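Local coordinates for transferrin binding protein B (Actinobacillus suis, PDB 3PQU), which probably serves as a surface lipoprotein of the outer membrane that captures host transferrin as part of iron acquisition, at residues 95-100 against 129-134; 93-96 against 102-105; 279-284 against 289-294. All coordinates share one frame; numbering follows the deposited sequence.

Contact 1 of 3, residues 95-100 against 129-134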
loop_
_atom_site.group_PDB
_atom_site.type_symbol
_atom_site.label_atom_id
_atom_site.label_comp_id
_atom_site.label_asym_id
_atom_site.label_seq_id
_atom_site.Cartn_x
_atom_site.Cartn_y
_atom_site.Cartn_z
ATOM N N ASN A 95 -24.224 -11.689 -3.386
ATOM C CA ASN A 95 -24.933 -12.913 -2.973
ATOM C C ASN A 95 -26.222 -12.673 -2.194
ATOM O O ASN A 95 -27.216 -13.362 -2.428
ATOM C CB ASN A 95 -24.012 -13.873 -2.214
ATOM C CG ASN A 95 -23.214 -14.764 -3.157
ATOM O OD1 ASN A 95 -23.783 -15.600 -3.861
ATOM N ND2 ASN A 95 -21.899 -14.575 -3.195
ATOM N N ASP A 96 -26.221 -11.689 -1.296
ATOM C CA ASP A 96 -27.421 -11.398 -0.515
ATOM C C ASP A 96 -28.579 -10.882 -1.368
ATOM O O ASP A 96 -29.708 -11.170 -1.062
ATOM C CB ASP A 96 -27.138 -10.403 0.622
ATOM C CG ASP A 96 -26.216 -10.978 1.699
ATOM O OD1 ASP A 96 -25.952 -12.204 1.681
ATOM O OD2 ASP A 96 -25.746 -10.192 2.551
ATOM N N LYS A 97 -28.311 -10.121 -2.427
ATOM C CA LYS A 97 -29.398 -9.516 -3.205
ATOM C C LYS A 97 -29.742 -10.227 -4.535
ATOM O O LYS A 97 -30.652 -9.812 -5.263
ATOM C CB LYS A 97 -29.096 -8.035 -3.503
ATOM C CG LYS A 97 -27.970 -7.803 -4.519
ATOM C CD LYS A 97 -27.667 -6.286 -4.652
ATOM C CE LYS A 97 -26.540 -6.006 -5.643
ATOM N NZ LYS A 97 -26.813 -6.491 -7.045
ATOM N N THR A 98 -29.008 -11.279 -4.870
ATOM C CA THR A 98 -29.142 -11.875 -6.194
ATOM C C THR A 98 -30.458 -12.636 -6.359
ATOM O O THR A 98 -30.945 -13.294 -5.440
ATOM C CB THR A 98 -27.966 -12.830 -6.530
ATOM O OG1 THR A 98 -28.106 -13.308 -7.874
ATOM C CG2 THR A 98 -27.962 -14.048 -5.584
ATOM N N THR A 99 -31.047 -12.550 -7.541
ATOM C CA THR A 99 -32.182 -13.418 -7.829
ATOM C C THR A 99 -31.789 -14.326 -8.996
ATOM O O THR A 99 -32.595 -15.130 -9.462
ATOM C CB THR A 99 -33.411 -12.631 -8.236
ATOM O OG1 THR A 99 -33.086 -11.878 -9.407
ATOM C CG2 THR A 99 -33.873 -11.693 -7.114
ATOM N N SER A 100 -30.553 -14.184 -9.473
ATOM C CA SER A 100 -30.058 -15.023 -10.559
ATOM C C SER A 100 -29.382 -16.302 -10.047
ATOM O O SER A 100 -29.476 -17.362 -10.685
ATOM C CB SER A 100 -29.032 -14.251 -11.419
ATOM O OG SER A 100 -27.830 -14.089 -10.698
ATOM N N GLU A 129 -24.319 -11.949 -12.986
ATOM C CA GLU A 129 -24.533 -11.965 -14.435
ATOM C C GLU A 129 -25.812 -11.232 -14.854
ATOM O O GLU A 129 -25.875 -10.660 -15.938
ATOM C CB GLU A 129 -24.626 -13.405 -14.937
ATOM C CG GLU A 129 -24.930 -13.536 -16.405
ATOM C CD GLU A 129 -24.952 -14.994 -16.853
ATOM O OE1 GLU A 129 -24.002 -15.736 -16.524
ATOM O OE2 GLU A 129 -25.917 -15.403 -17.537
ATOM N N SER A 130 -26.850 -11.282 -14.025
ATOM C CA SER A 130 -28.115 -10.684 -14.430
ATOM C C SER A 130 -28.928 -10.221 -13.247
ATOM O O SER A 130 -29.591 -11.030 -12.582
ATOM C CB SER A 130 -28.943 -11.662 -15.284
ATOM O OG SER A 130 -30.084 -11.008 -15.833
ATOM N N TYR A 131 -28.918 -8.909 -13.031
ATOM C CA TYR A 131 -29.554 -8.287 -11.868
ATOM C C TYR A 131 -30.363 -7.054 -12.280
ATOM O O TYR A 131 -29.880 -6.166 -12.973
ATOM C CB TYR A 131 -28.499 -7.895 -10.806
ATOM C CG TYR A 131 -29.105 -7.121 -9.643
ATOM C CD1 TYR A 131 -29.840 -7.779 -8.647
ATOM C CD2 TYR A 131 -28.979 -5.739 -9.556
ATOM C CE1 TYR A 131 -30.425 -7.072 -7.595
ATOM C CE2 TYR A 131 -29.556 -5.020 -8.497
ATOM C CZ TYR A 131 -30.270 -5.694 -7.528
ATOM O OH TYR A 131 -30.834 -4.996 -6.492
ATOM N N SER A 132 -31.599 -7.002 -11.835
ATOM C CA SER A 132 -32.524 -5.987 -12.290
ATOM C C SER A 132 -32.767 -4.974 -11.175
ATOM O O SER A 132 -33.177 -5.338 -10.074
ATOM C CB SER A 132 -33.842 -6.666 -12.696
ATOM O OG SER A 132 -34.841 -5.710 -12.970
ATOM N N GLU A 133 -32.489 -3.705 -11.444
ATOM C CA GLU A 133 -32.813 -2.653 -10.480
ATOM C C GLU A 133 -33.923 -1.787 -11.040
ATOM O O GLU A 133 -33.763 -1.142 -12.081
ATOM C CB GLU A 133 -31.593 -1.776 -10.154
ATOM C CG GLU A 133 -31.899 -0.683 -9.122
ATOM C CD GLU A 133 -30.763 0.324 -8.950
ATOM O OE1 GLU A 133 -30.722 1.020 -7.911
ATOM O OE2 GLU A 133 -29.915 0.423 -9.856
ATOM N N ILE A 134 -35.057 -1.811 -10.356
ATOM C CA ILE A 134 -36.176 -0.954 -10.700
ATOM C C ILE A 134 -36.529 -0.132 -9.482
ATOM O O ILE A 134 -36.837 -0.679 -8.430
ATOM C CB ILE A 134 -37.399 -1.769 -11.134
ATOM C CG1 ILE A 134 -37.106 -2.510 -12.446
ATOM C CG2 ILE A 134 -38.603 -0.865 -11.305
ATOM C CD1 ILE A 134 -38.204 -3.457 -12.871
HETATM O O HOH W 1 -29.587 -11.169 -9.819
HETATM O O HOH W 2 -32.791 -9.076 -10.313
#

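Contact 2 of 3, residues 93-96 against 102-105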
loop_
_atom_site.group_PDB
_atom_site.type_symbol
_atom_site.label_atom_id
_atom_site.label_comp_id
_atom_site.label_asym_id
_atom_site.label_seq_id
_atom_site.Cartn_x
_atom_site.Cartn_y
_atom_site.Cartn_z
ATOM N N GLU A 93 -22.306 -9.001 -0.524
ATOM C CA GLU A 93 -23.388 -8.101 -0.904
ATOM C C GLU A 93 -24.128 -8.619 -2.136
ATOM O O GLU A 93 -25.347 -8.619 -2.158
ATOM C CB GLU A 93 -22.855 -6.704 -1.233
ATOM C CG GLU A 93 -22.849 -5.695 -0.109
ATOM C CD GLU A 93 -22.305 -4.339 -0.572
ATOM O OE1 GLU A 93 -22.432 -4.010 -1.778
ATOM O OE2 GLU A 93 -21.744 -3.602 0.265
ATOM N N LEU A 94 -23.390 -8.995 -3.177
ATOM C CA LEU A 94 -23.997 -9.488 -4.418
ATOM C C LEU A 94 -24.793 -10.783 -4.173
ATOM O O LEU A 94 -25.905 -10.947 -4.684
ATOM C CB LEU A 94 -22.924 -9.722 -5.489
ATOM C CG LEU A 94 -22.216 -8.482 -6.069
ATOM C CD1 LEU A 94 -21.156 -8.903 -7.068
ATOM C CD2 LEU A 94 -23.211 -7.532 -6.746
ATOM N N ASN A 95 -24.224 -11.689 -3.386
ATOM C CA ASN A 95 -24.933 -12.913 -2.973
ATOM C C ASN A 95 -26.222 -12.673 -2.194
ATOM O O ASN A 95 -27.216 -13.362 -2.428
ATOM C CB ASN A 95 -24.012 -13.873 -2.214
ATOM C CG ASN A 95 -23.214 -14.764 -3.157
ATOM O OD1 ASN A 95 -23.783 -15.600 -3.861
ATOM N ND2 ASN A 95 -21.899 -14.575 -3.195
ATOM N N ASP A 96 -26.221 -11.689 -1.296
ATOM C CA ASP A 96 -27.421 -11.398 -0.515
ATOM C C ASP A 96 -28.579 -10.882 -1.368
ATOM O O ASP A 96 -29.708 -11.170 -1.062
ATOM C CB ASP A 96 -27.138 -10.403 0.622
ATOM C CG ASP A 96 -26.216 -10.978 1.699
ATOM O OD1 ASP A 96 -25.952 -12.204 1.681
ATOM O OD2 ASP A 96 -25.746 -10.192 2.551
ATOM N N LEU A 102 -26.300 -16.386 -10.131
ATOM C CA LEU A 102 -25.164 -16.451 -11.038
ATOM C C LEU A 102 -24.107 -15.420 -10.657
ATOM O O LEU A 102 -24.004 -14.363 -11.291
ATOM C CB LEU A 102 -25.622 -16.225 -12.470
ATOM C CG LEU A 102 -26.509 -17.359 -12.992
ATOM C CD1 LEU A 102 -27.169 -16.986 -14.314
ATOM C CD2 LEU A 102 -25.682 -18.615 -13.149
ATOM N N ILE A 103 -23.336 -15.738 -9.620
ATOM C CA ILE A 103 -22.319 -14.838 -9.074
ATOM C C ILE A 103 -20.954 -15.389 -9.440
ATOM O O ILE A 103 -20.644 -16.571 -9.170
ATOM C CB ILE A 103 -22.398 -14.747 -7.544
ATOM C CG1 ILE A 103 -23.824 -14.422 -7.075
ATOM C CG2 ILE A 103 -21.414 -13.735 -7.024
ATOM C CD1 ILE A 103 -24.344 -13.090 -7.538
ATOM N N TYR A 104 -20.140 -14.539 -10.057
ATOM C CA TYR A 104 -18.806 -14.932 -10.503
ATOM C C TYR A 104 -17.747 -13.920 -10.083
ATOM O O TYR A 104 -18.047 -12.741 -9.873
ATOM C CB TYR A 104 -18.796 -15.074 -12.030
ATOM C CG TYR A 104 -19.699 -16.160 -12.560
ATOM C CD1 TYR A 104 -19.390 -17.507 -12.375
ATOM C CD2 TYR A 104 -20.865 -15.841 -13.250
ATOM C CE1 TYR A 104 -20.229 -18.516 -12.861
ATOM C CE2 TYR A 104 -21.703 -16.838 -13.745
ATOM C CZ TYR A 104 -21.375 -18.171 -13.552
ATOM O OH TYR A 104 -22.199 -19.149 -14.053
ATOM N N HIS A 105 -16.505 -14.371 -9.963
ATOM C CA HIS A 105 -15.402 -13.425 -9.833
ATOM C C HIS A 105 -14.099 -13.973 -10.429
ATOM O O HIS A 105 -13.958 -15.172 -10.651
ATOM C CB HIS A 105 -15.234 -12.928 -8.392
ATOM C CG HIS A 105 -14.698 -13.961 -7.456
ATOM N ND1 HIS A 105 -13.348 -14.120 -7.216
ATOM C CD2 HIS A 105 -15.329 -14.889 -6.693
ATOM C CE1 HIS A 105 -13.171 -15.106 -6.350
ATOM N NE2 HIS A 105 -14.357 -15.588 -6.015
#

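Contact 3 of 3, residues 279-284 against 289-294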
loop_
_atom_site.group_PDB
_atom_site.type_symbol
_atom_site.label_atom_id
_atom_site.label_comp_id
_atom_site.label_asym_id
_atom_site.label_seq_id
_atom_site.Cartn_x
_atom_site.Cartn_y
_atom_site.Cartn_z
ATOM N N ALA A 279 -0.518 4.946 -19.691
ATOM C CA ALA A 279 -0.810 3.817 -20.558
ATOM C C ALA A 279 -0.980 4.382 -21.956
ATOM O O ALA A 279 -1.768 5.296 -22.153
ATOM C CB ALA A 279 -2.088 3.117 -20.104
ATOM N N LYS A 280 -0.267 3.820 -22.924
ATOM C CA LYS A 280 -0.346 4.292 -24.297
ATOM C C LYS A 280 -1.135 3.314 -25.162
ATOM O O LYS A 280 -0.748 2.159 -25.308
ATOM C CB LYS A 280 1.069 4.465 -24.874
ATOM C CG LYS A 280 1.405 5.889 -25.294
ATOM C CD LYS A 280 1.614 6.789 -24.081
ATOM C CE LYS A 280 1.856 8.242 -24.481
ATOM N NZ LYS A 280 2.059 9.103 -23.283
ATOM N N ALA A 281 -2.233 3.785 -25.740
ATOM C CA ALA A 281 -3.048 2.960 -26.617
ATOM C C ALA A 281 -2.253 2.538 -27.828
ATOM O O ALA A 281 -1.646 3.380 -28.506
ATOM C CB ALA A 281 -4.296 3.723 -27.054
ATOM N N GLU A 282 -2.284 1.249 -28.136
ATOM C CA GLU A 282 -1.491 0.750 -29.254
ATOM C C GLU A 282 -2.245 0.652 -30.572
ATOM O O GLU A 282 -1.647 0.400 -31.602
ATOM C CB GLU A 282 -0.842 -0.588 -28.901
ATOM C CG GLU A 282 0.333 -0.433 -27.960
ATOM C CD GLU A 282 1.457 0.362 -28.599
ATOM O OE1 GLU A 282 1.614 0.266 -29.833
ATOM O OE2 GLU A 282 2.167 1.089 -27.872
ATOM N N LYS A 283 -3.552 0.858 -30.552
ATOM C CA LYS A 283 -4.322 0.761 -31.790
ATOM C C LYS A 283 -5.078 2.058 -32.062
ATOM O O LYS A 283 -5.913 2.468 -31.272
ATOM C CB LYS A 283 -5.310 -0.394 -31.700
ATOM C CG LYS A 283 -5.725 -0.957 -33.043
ATOM C CD LYS A 283 -4.640 -1.874 -33.592
ATOM C CE LYS A 283 -4.299 -2.990 -32.604
ATOM N NZ LYS A 283 -5.419 -3.961 -32.431
ATOM N N ALA A 284 -4.802 2.698 -33.189
ATOM C CA ALA A 284 -5.406 3.998 -33.478
ATOM C C ALA A 284 -6.916 3.914 -33.676
ATOM O O ALA A 284 -7.428 2.932 -34.198
ATOM C CB ALA A 284 -4.744 4.638 -34.715
ATOM N N PHE A 289 -10.463 2.170 -26.055
ATOM C CA PHE A 289 -9.078 1.873 -25.678
ATOM C C PHE A 289 -8.152 3.022 -26.077
ATOM O O PHE A 289 -7.481 2.987 -27.112
ATOM C CB PHE A 289 -8.639 0.497 -26.228
ATOM C CG PHE A 289 -9.463 -0.641 -25.659
ATOM C CD1 PHE A 289 -9.285 -1.048 -24.348
ATOM C CD2 PHE A 289 -10.463 -1.242 -26.402
ATOM C CE1 PHE A 289 -10.072 -2.082 -23.795
ATOM C CE2 PHE A 289 -11.247 -2.283 -25.862
ATOM C CZ PHE A 289 -11.043 -2.690 -24.560
ATOM N N THR A 290 -8.153 4.058 -25.240
ATOM C CA THR A 290 -7.458 5.307 -25.537
ATOM C C THR A 290 -6.361 5.545 -24.503
ATOM O O THR A 290 -6.221 4.761 -23.568
ATOM C CB THR A 290 -8.421 6.479 -25.469
ATOM O OG1 THR A 290 -9.149 6.382 -24.241
ATOM C CG2 THR A 290 -9.409 6.474 -26.660
ATOM N N ASP A 291 -5.623 6.652 -24.648
ATOM C CA ASP A 291 -4.470 6.966 -23.791
ATOM C C ASP A 291 -4.896 7.354 -22.390
ATOM O O ASP A 291 -5.975 7.916 -22.205
ATOM C CB ASP A 291 -3.677 8.162 -24.359
ATOM C CG ASP A 291 -2.973 7.839 -25.650
ATOM O OD1 ASP A 291 -2.707 6.634 -25.906
ATOM O OD2 ASP A 291 -2.657 8.805 -26.386
ATOM N N SER A 292 -4.013 7.110 -21.421
ATOM C CA SER A 292 -4.225 7.564 -20.052
ATOM C C SER A 292 -2.965 8.183 -19.475
ATOM O O SER A 292 -1.903 7.593 -19.594
ATOM C CB SER A 292 -4.595 6.388 -19.119
ATOM O OG SER A 292 -4.608 6.845 -17.746
ATOM N N ASN A 293 -3.097 9.340 -18.823
ATOM C CA ASN A 293 -2.000 9.973 -18.087
ATOM C C ASN A 293 -2.065 9.629 -16.606
ATOM O O ASN A 293 -1.312 10.186 -15.809
ATOM C CB ASN A 293 -2.107 11.496 -18.165
ATOM C CG ASN A 293 -1.607 12.048 -19.462
ATOM O OD1 ASN A 293 -0.722 11.473 -20.098
ATOM N ND2 ASN A 293 -2.158 13.184 -19.862
ATOM N N TYR A 294 -2.984 8.740 -16.238
ATOM C CA TYR A 294 -3.325 8.511 -14.835
ATOM C C TYR A 294 -3.214 7.042 -14.434
ATOM O O TYR A 294 -4.196 6.413 -14.039
ATOM C CB TYR A 294 -4.732 9.038 -14.563
ATOM C CG TYR A 294 -4.837 10.508 -14.900
ATOM C CD1 TYR A 294 -4.371 11.478 -14.017
ATOM C CD2 TYR A 294 -5.382 10.922 -16.111
ATOM C CE1 TYR A 294 -4.448 12.830 -14.332
ATOM C CE2 TYR A 294 -5.461 12.274 -16.435
ATOM C CZ TYR A 294 -4.991 13.213 -15.545
ATOM O OH TYR A 294 -5.078 14.537 -15.872
HETATM O O HOH W 3 -0.901 6.066 -28.011
HETATM O O HOH W 4 -7.391 4.375 -29.852
HETATM O O HOH W 5 -5.580 0.727 -27.899
#

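Contact 1 of 3, residues 95-100 against 129-134
K97 sets its ammonium group over the ring of Y131, a cation-pi contact within the N-lobe handle of the protein, where helix 91-97 meets the loop running into strand 133-136. The evidence is direct: NZ of K97 stands 3.3 Å from the centroid of the Y131 ring and only 7° off its normal, so the cation lies over the middle of the face. The lysine chain reaches this place by running straight and then bending at its last torsion (chi4 60°), which turns NZ in over the ring while CD of K97 passes 3.9 Å from CZ of Y131. Seen as rods, the two side chains cross at about a right angle. The same NZ forms a salt bridge with D150, so the ammonium is shared between a carboxylate and an aromatic face, an arrangement likely to favour its charged form.

This packed part gives way to a looser one around T99 and S100. There the two segments make no direct hydrogen bond, and the closest approach is CB of S100 to the carbonyl O of S130, at 3.5 Å. The hydroxyl of S100 is engaged by D128, while OG1 of T98 accepts from the backbone N of S100 in an ST turn and has a second tie to D128. D128, just before residues 129-134, thus bonds both hydroxyls. Solvent bridges what remains. One water links the hydroxyl of T99 to the backbone N of S132, lying 2.8 Å from that N. Another accepts from the backbone N of T99 and lies in the plane of the Y131 ring at its edge; it donates to the carbonyl O of S130 at 2.8 Å.

Contact 2 of 3, residues 93-96 against 102-105
I103 pushes its side chain against the backbone carbonyl and CB of L94 and the amide of N95, packing the first residue of strand 103-105 against helix 91-97 in the N-lobe handle. The chain leaves the helix and returns after a short loop, so this is a local helix-to-strand contact against the edge strand, within this chain, of a five-stranded antiparallel sheet. Nearest CA atoms, those of N95 and I103, are 6.9 Å apart.

The isoleucine conformation divides the work between its branches. CG1 stands opposite the carbonyl carbon, and a second turn of -63° carries CD1 to the helix backbone, 3.9 Å from the carbonyl O of L94. The same methyl touches the leucine side chain near its root, CD1 of I103 lying 4.2 Å from CB of L94. L94, itself buried, also touches V126 of the neighbouring strand 121-128.

N95 meets the isoleucine from the more exposed flank. Its CB does not aim at the strand; chi1 of -85° carries the amide to the isoleucine, and chi2 of -66° turns OD1 onto CG1 of I103, at 3.4 Å. On the other branch, CG2 of I103 lies 3.9 Å from ND2 of N95, so both amide heteroatoms border aliphatic carbon. ND2 also makes a weak hydrogen bond to the carbonyl O of L91 in the preceding turn. D128 and T98 add further contacts to I103, extending the packing past the helix.

No hydrogen bond crosses between the two segments. I103 touches L94 with its terminal methyl and N95 with CG1 and CG2. Their 148 Å² of buried surface therefore rests on van der Waals contact, apolar only at CB of L94; the N95 amide adds shape rather than a directional bond.

Contact 3 of 3, residues 279-284 against 289-294
A279 and S292 exchange both of their backbone hydrogen bonds, forming an antiparallel hydrogen-bonded pair. N of A279 donates to O of S292 at 3.0 Å (155° at the hydrogen), and N of S292 returns a straighter bond to O of A279, also 3.0 Å (169°). The same O of A279 receives a CA-H...O contact from D291.

Two residues on from A279, N of A281 is taken by a side chain. OD1 of D291 accepts from it at 2.9 Å, met nearly along its C-O axis. A water donates to this OD1 and to O of A281, bridging the two residues. With CG opposite its carbonyl carbon (chi1 -68°), the carboxylate reaches over to N of A281; OD1 then lies 3.5 Å from CB of A281.

CB of A281 still meets O of F289 at 3.3 Å; beyond it the two arms separate, and O of F289 accepts from a water that reaches N of K283 only weakly. OG of S292 accepts from N of Y294, an ST turn at the corner, and bonds to O of F312. T290 directs its hydroxyl to N315.

The reciprocal A279-S292 pair, with the intervening residues looping between the strands, marks the loop end of the beta hairpin of strands 274-281 and 292-300, in the N-lobe barrel.

In the fold
Contacts 1 and 2 form one neighbourhood in the N-lobe handle: their centres are 8 Å apart, they share N95 and D96, and both use helix 91-97. They touch directly, through a probable hydrogen bond from N of E129 to O of L102 and through T98 packed on I103. The helix and the loop after it thus meet both the edge strand 103-105 and the loop before strand 133-136. Contact 3 follows later in the chain, in the hairpin of the N-lobe barrel; its centre is about 33 Å from that of contact 1 and about 32 Å from that of contact 2. It touches neither handle contact, the nearest atoms being about 18 to 19 Å apart.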